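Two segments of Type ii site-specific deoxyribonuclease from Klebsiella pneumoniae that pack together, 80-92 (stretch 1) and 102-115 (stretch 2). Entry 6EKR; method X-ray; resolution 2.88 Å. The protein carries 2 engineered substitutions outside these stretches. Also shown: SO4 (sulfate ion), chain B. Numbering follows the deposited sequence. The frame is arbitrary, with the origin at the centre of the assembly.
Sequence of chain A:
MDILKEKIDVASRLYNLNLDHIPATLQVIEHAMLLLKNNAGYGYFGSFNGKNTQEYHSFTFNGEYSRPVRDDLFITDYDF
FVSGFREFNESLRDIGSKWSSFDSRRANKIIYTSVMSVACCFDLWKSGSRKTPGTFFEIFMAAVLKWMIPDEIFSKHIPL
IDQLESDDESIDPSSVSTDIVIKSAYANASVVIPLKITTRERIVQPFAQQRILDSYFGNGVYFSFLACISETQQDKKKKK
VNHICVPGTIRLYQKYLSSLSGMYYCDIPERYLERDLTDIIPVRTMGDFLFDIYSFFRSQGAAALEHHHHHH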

# COMPACT_ATOMS: atom_id res chain seq x y z
N PHE A 80 -17.60 -26.00 24.07
CA PHE A 80 -16.42 -26.58 23.44
C PHE A 80 -15.26 -25.59 23.47
O PHE A 80 -14.15 -25.90 23.95
CB PHE A 80 -16.74 -26.90 21.97
CG PHE A 80 -16.81 -28.37 21.65
CD1 PHE A 80 -17.98 -29.10 21.87
CD2 PHE A 80 -15.71 -29.02 21.09
CE1 PHE A 80 -18.04 -30.46 21.56
CE2 PHE A 80 -15.77 -30.36 20.78
CZ PHE A 80 -16.94 -31.09 21.02
N PHE A 81 -15.54 -24.40 22.96
CA PHE A 81 -14.57 -23.32 22.85
C PHE A 81 -14.05 -22.89 24.21
O PHE A 81 -12.87 -22.57 24.35
CB PHE A 81 -15.22 -22.14 22.12
CG PHE A 81 -14.34 -20.94 22.03
CD1 PHE A 81 -13.12 -20.99 21.36
CD2 PHE A 81 -14.74 -19.74 22.61
CE1 PHE A 81 -12.30 -19.87 21.27
CE2 PHE A 81 -13.93 -18.62 22.53
CZ PHE A 81 -12.70 -18.68 21.86
N VAL A 82 -14.94 -22.89 25.20
CA VAL A 82 -14.60 -22.42 26.54
C VAL A 82 -13.62 -23.35 27.21
O VAL A 82 -12.60 -22.91 27.76
CB VAL A 82 -15.85 -22.17 27.41
CG1 VAL A 82 -15.47 -21.86 28.87
CG2 VAL A 82 -16.69 -21.04 26.82
N SER A 83 -13.90 -24.65 27.17
CA SER A 83 -12.98 -25.62 27.76
C SER A 83 -11.72 -25.79 26.90
O SER A 83 -10.65 -26.09 27.42
CB SER A 83 -13.67 -26.96 28.06
OG SER A 83 -14.30 -27.47 26.91
N GLY A 84 -11.88 -25.57 25.59
CA GLY A 84 -10.75 -25.53 24.67
C GLY A 84 -9.78 -24.43 25.05
O GLY A 84 -8.58 -24.68 25.22
N PHE A 85 -10.32 -23.23 25.22
CA PHE A 85 -9.56 -22.03 25.56
C PHE A 85 -8.73 -22.20 26.84
O PHE A 85 -7.56 -21.79 26.88
CB PHE A 85 -10.49 -20.83 25.69
CG PHE A 85 -9.84 -19.51 25.37
CD1 PHE A 85 -9.85 -19.01 24.07
CD2 PHE A 85 -9.21 -18.77 26.35
CE1 PHE A 85 -9.24 -17.81 23.76
CE2 PHE A 85 -8.60 -17.57 26.05
CZ PHE A 85 -8.61 -17.09 24.75
N ARG A 86 -9.32 -22.81 27.86
CA ARG A 86 -8.61 -23.03 29.14
C ARG A 86 -7.41 -23.96 29.02
O ARG A 86 -6.37 -23.73 29.64
CB ARG A 86 -9.57 -23.50 30.25
CG ARG A 86 -10.63 -22.45 30.66
CD ARG A 86 -9.99 -21.09 31.03
NE ARG A 86 -10.90 -19.96 30.83
CZ ARG A 86 -10.55 -18.67 30.86
NH1 ARG A 86 -9.28 -18.31 31.09
NH2 ARG A 86 -11.47 -17.73 30.67
N GLU A 87 -7.56 -25.01 28.21
CA GLU A 87 -6.49 -25.98 28.03
C GLU A 87 -5.40 -25.39 27.16
O GLU A 87 -4.21 -25.54 27.45
CB GLU A 87 -7.05 -27.28 27.45
CG GLU A 87 -8.06 -27.93 28.39
CD GLU A 87 -8.82 -29.10 27.78
OE1 GLU A 87 -9.08 -30.08 28.53
OE2 GLU A 87 -9.15 -29.02 26.58
N PHE A 88 -5.81 -24.69 26.10
CA PHE A 88 -4.89 -23.88 25.30
C PHE A 88 -4.07 -22.97 26.21
O PHE A 88 -2.85 -22.88 26.08
CB PHE A 88 -5.66 -23.09 24.23
CG PHE A 88 -4.89 -21.91 23.67
CD1 PHE A 88 -3.77 -22.11 22.87
CD2 PHE A 88 -5.30 -20.61 23.95
CE1 PHE A 88 -3.07 -21.03 22.35
CE2 PHE A 88 -4.61 -19.53 23.43
CZ PHE A 88 -3.49 -19.74 22.63
N ASN A 89 -4.75 -22.32 27.15
CA ASN A 89 -4.11 -21.42 28.11
C ASN A 89 -3.05 -22.11 28.98
O ASN A 89 -1.99 -21.55 29.22
CB ASN A 89 -5.17 -20.74 28.98
CG ASN A 89 -4.60 -19.68 29.91
OD1 ASN A 89 -3.61 -19.03 29.60
ND2 ASN A 89 -5.25 -19.50 31.06
N GLU A 90 -3.36 -23.33 29.43
CA GLU A 90 -2.44 -24.09 30.29
C GLU A 90 -1.29 -24.72 29.54
O GLU A 90 -0.21 -24.92 30.10
CB GLU A 90 -3.18 -25.15 31.10
CG GLU A 90 -3.60 -24.66 32.47
CD GLU A 90 -4.98 -25.15 32.88
OE1 GLU A 90 -5.61 -25.94 32.13
OE2 GLU A 90 -5.45 -24.72 33.96
N SER A 91 -1.51 -25.04 28.27
CA SER A 91 -0.45 -25.63 27.45
C SER A 91 0.65 -24.61 27.11
O SER A 91 1.81 -24.99 26.96
CB SER A 91 -1.03 -26.27 26.19
OG SER A 91 -1.90 -25.38 25.52
N LEU A 92 0.29 -23.33 27.04
CA LEU A 92 1.29 -22.27 26.84
C LEU A 92 2.31 -22.17 27.99
O LEU A 92 3.46 -21.78 27.77
CB LEU A 92 0.62 -20.92 26.60
CG LEU A 92 -0.29 -20.78 25.38
CD1 LEU A 92 -1.26 -19.62 25.55
CD2 LEU A 92 0.52 -20.62 24.10
N PHE A 102 -1.29 -31.78 18.18
CA PHE A 102 -2.61 -31.53 18.76
C PHE A 102 -2.61 -30.24 19.57
O PHE A 102 -3.65 -29.60 19.72
CB PHE A 102 -3.10 -32.71 19.60
CG PHE A 102 -3.89 -33.71 18.80
CD1 PHE A 102 -5.28 -33.67 18.78
CD2 PHE A 102 -3.23 -34.70 18.05
CE1 PHE A 102 -6.03 -34.61 18.03
CE2 PHE A 102 -3.96 -35.64 17.30
CZ PHE A 102 -5.36 -35.59 17.29
N ASP A 103 -1.45 -29.86 20.10
CA ASP A 103 -1.32 -28.58 20.78
C ASP A 103 -1.30 -27.45 19.77
O ASP A 103 -1.94 -26.41 19.97
CB ASP A 103 -0.07 -28.57 21.65
CG ASP A 103 -0.14 -29.58 22.77
OD1 ASP A 103 -0.92 -29.37 23.73
OD2 ASP A 103 0.59 -30.58 22.69
N SER A 104 -0.60 -27.66 18.66
CA SER A 104 -0.53 -26.69 17.59
C SER A 104 -1.87 -26.51 16.89
O SER A 104 -2.28 -25.38 16.68
CB SER A 104 0.57 -27.06 16.60
OG SER A 104 0.53 -26.26 15.43
N ARG A 105 -2.56 -27.60 16.56
CA ARG A 105 -3.85 -27.52 15.85
C ARG A 105 -4.92 -26.76 16.63
O ARG A 105 -5.75 -26.08 16.04
CB ARG A 105 -4.42 -28.91 15.55
CG ARG A 105 -3.90 -29.58 14.30
CD ARG A 105 -4.43 -31.02 14.23
NE ARG A 105 -3.70 -31.88 13.29
CZ ARG A 105 -3.51 -33.18 13.46
NH1 ARG A 105 -3.98 -33.79 14.54
NH2 ARG A 105 -2.83 -33.88 12.55
N ARG A 106 -4.89 -26.90 17.94
CA ARG A 106 -5.91 -26.29 18.79
C ARG A 106 -5.57 -24.83 19.09
O ARG A 106 -6.48 -23.99 19.17
CB ARG A 106 -6.11 -27.09 20.07
CG ARG A 106 -7.29 -26.61 20.89
CD ARG A 106 -7.39 -27.37 22.20
NE ARG A 106 -6.14 -27.36 22.97
CZ ARG A 106 -5.93 -28.09 24.06
NH1 ARG A 106 -6.89 -28.89 24.52
NH2 ARG A 106 -4.77 -28.02 24.69
N ALA A 107 -4.28 -24.53 19.25
CA ALA A 107 -3.82 -23.15 19.35
C ALA A 107 -4.25 -22.40 18.09
O ALA A 107 -4.82 -21.30 18.16
CB ALA A 107 -2.32 -23.09 19.53
N ASN A 108 -4.01 -23.03 16.94
CA ASN A 108 -4.42 -22.48 15.67
C ASN A 108 -5.92 -22.25 15.62
O ASN A 108 -6.37 -21.17 15.26
CB ASN A 108 -3.99 -23.38 14.53
CG ASN A 108 -3.90 -22.65 13.22
OD1 ASN A 108 -3.12 -21.71 13.09
ND2 ASN A 108 -4.69 -23.07 12.24
N LYS A 109 -6.69 -23.27 15.99
CA LYS A 109 -8.14 -23.19 15.94
C LYS A 109 -8.71 -22.17 16.92
O LYS A 109 -9.71 -21.50 16.62
CB LYS A 109 -8.77 -24.56 16.20
CG LYS A 109 -8.85 -25.47 14.98
CD LYS A 109 -9.80 -26.63 15.22
CE LYS A 109 -9.73 -27.63 14.06
NZ LYS A 109 -10.97 -28.46 13.88
N ILE A 110 -8.06 -22.06 18.08
CA ILE A 110 -8.48 -21.10 19.11
C ILE A 110 -8.22 -19.67 18.61
O ILE A 110 -9.13 -18.84 18.58
CB ILE A 110 -7.80 -21.35 20.50
CG1 ILE A 110 -8.35 -22.61 21.21
CG2 ILE A 110 -7.93 -20.15 21.42
CD1 ILE A 110 -9.85 -22.66 21.40
N ILE A 111 -6.98 -19.40 18.19
CA ILE A 111 -6.66 -18.07 17.68
C ILE A 111 -7.62 -17.72 16.55
O ILE A 111 -8.22 -16.65 16.57
CB ILE A 111 -5.19 -17.97 17.22
CG1 ILE A 111 -4.26 -18.01 18.42
CG2 ILE A 111 -4.95 -16.69 16.44
CD1 ILE A 111 -2.87 -18.54 18.10
N TYR A 112 -7.79 -18.64 15.60
CA TYR A 112 -8.68 -18.43 14.45
C TYR A 112 -10.07 -18.01 14.91
O TYR A 112 -10.58 -16.97 14.48
CB TYR A 112 -8.78 -19.69 13.59
CG TYR A 112 -9.54 -19.50 12.29
CD1 TYR A 112 -8.96 -18.84 11.22
CD2 TYR A 112 -10.84 -19.98 12.14
CE1 TYR A 112 -9.65 -18.65 10.02
CE2 TYR A 112 -11.55 -19.80 10.95
CZ TYR A 112 -10.94 -19.13 9.90
OH TYR A 112 -11.60 -18.95 8.70
N THR A 113 -10.66 -18.81 15.78
CA THR A 113 -11.99 -18.59 16.28
C THR A 113 -12.09 -17.25 17.01
O THR A 113 -13.03 -16.49 16.78
CB THR A 113 -12.42 -19.76 17.19
OG1 THR A 113 -12.50 -20.95 16.39
CG2 THR A 113 -13.77 -19.52 17.85
N SER A 114 -11.12 -16.96 17.88
CA SER A 114 -11.16 -15.74 18.67
C SER A 114 -11.20 -14.50 17.77
O SER A 114 -12.11 -13.67 17.90
CB SER A 114 -9.97 -15.65 19.62
OG SER A 114 -10.05 -16.61 20.66
N VAL A 115 -10.23 -14.39 16.87
CA VAL A 115 -10.11 -13.26 15.94
C VAL A 115 -11.26 -13.22 14.93
O VAL A 115 -11.80 -12.15 14.65
CB VAL A 115 -8.75 -13.27 15.20
CG1 VAL A 115 -8.77 -12.37 13.99
CG2 VAL A 115 -7.64 -12.83 16.14
S SO4 B . -13.14 -17.13 27.09
O1 SO4 B . -13.38 -18.24 28.00
O2 SO4 B . -12.79 -15.96 27.89
O3 SO4 B . -14.34 -16.86 26.30
O4 SO4 B . -12.03 -17.43 26.18

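Knobs-into-holes packing is usually illustrated with parallel coiled coils, but the principle holds equally where two helices cross steeply, as they do here, with an angle of 123° between their N-to-C directions and axes 10.0 Å apart at closest approach. The knob at the apolar centre is Ile-110, which points toward the partner helix and sits among Phe-81, Gly-84, Phe-85 and Phe-88. Its two ends reach different walls of this hole: Ile-110 CD1 lies 3.7 Å from Phe-81 CD1, whereas Ile-110 CG2 lies 3.5 Å from Phe-85 CD1 and 3.7 Å from Phe-88 CD2. The floor is backbone. Gly-84 has no side chain, and Ile-110 CD1 lies 4.1 Å from Gly-84 C; an ideal CB there would lie 3.5 Å from Ile-110 CD1.

The phenylalanines extend the apolar surface in both directions. Phe-88 CE1 meets Ala-107 CB at 3.6 Å, where the small alanine side chain accompanies a close backbone approach, the two CA atoms being 6.1 Å apart. Toward the other end, Thr-113 CG2 makes a CH-pi contact over one face of the Phe-81 ring, 4.1 Å from its centroid. The hydroxyl of Ser-114 meets ring edges instead, with Ser-114 OG 3.6 Å from Phe-81 CZ and 3.4 Å from Phe-85 CE1, while Ser-114 OG donates a hydrogen bond to Ile-110 O (3.2 Å) within its own helix.

One turn before Ile-110, Arg-106 repeats the knob with a polar tip. Its side chain fills the hole formed by Gly-84, Glu-87, Phe-88 and Ser-91, one guanidinium face lying against the opposing helix, and Arg-106 NH1 forms a salt bridge with Glu-87 OE2 at 3.1 Å. No hydrogen bond joins the two stretches; what is seen between them is apolar packing, a CH-pi contact and one salt bridge.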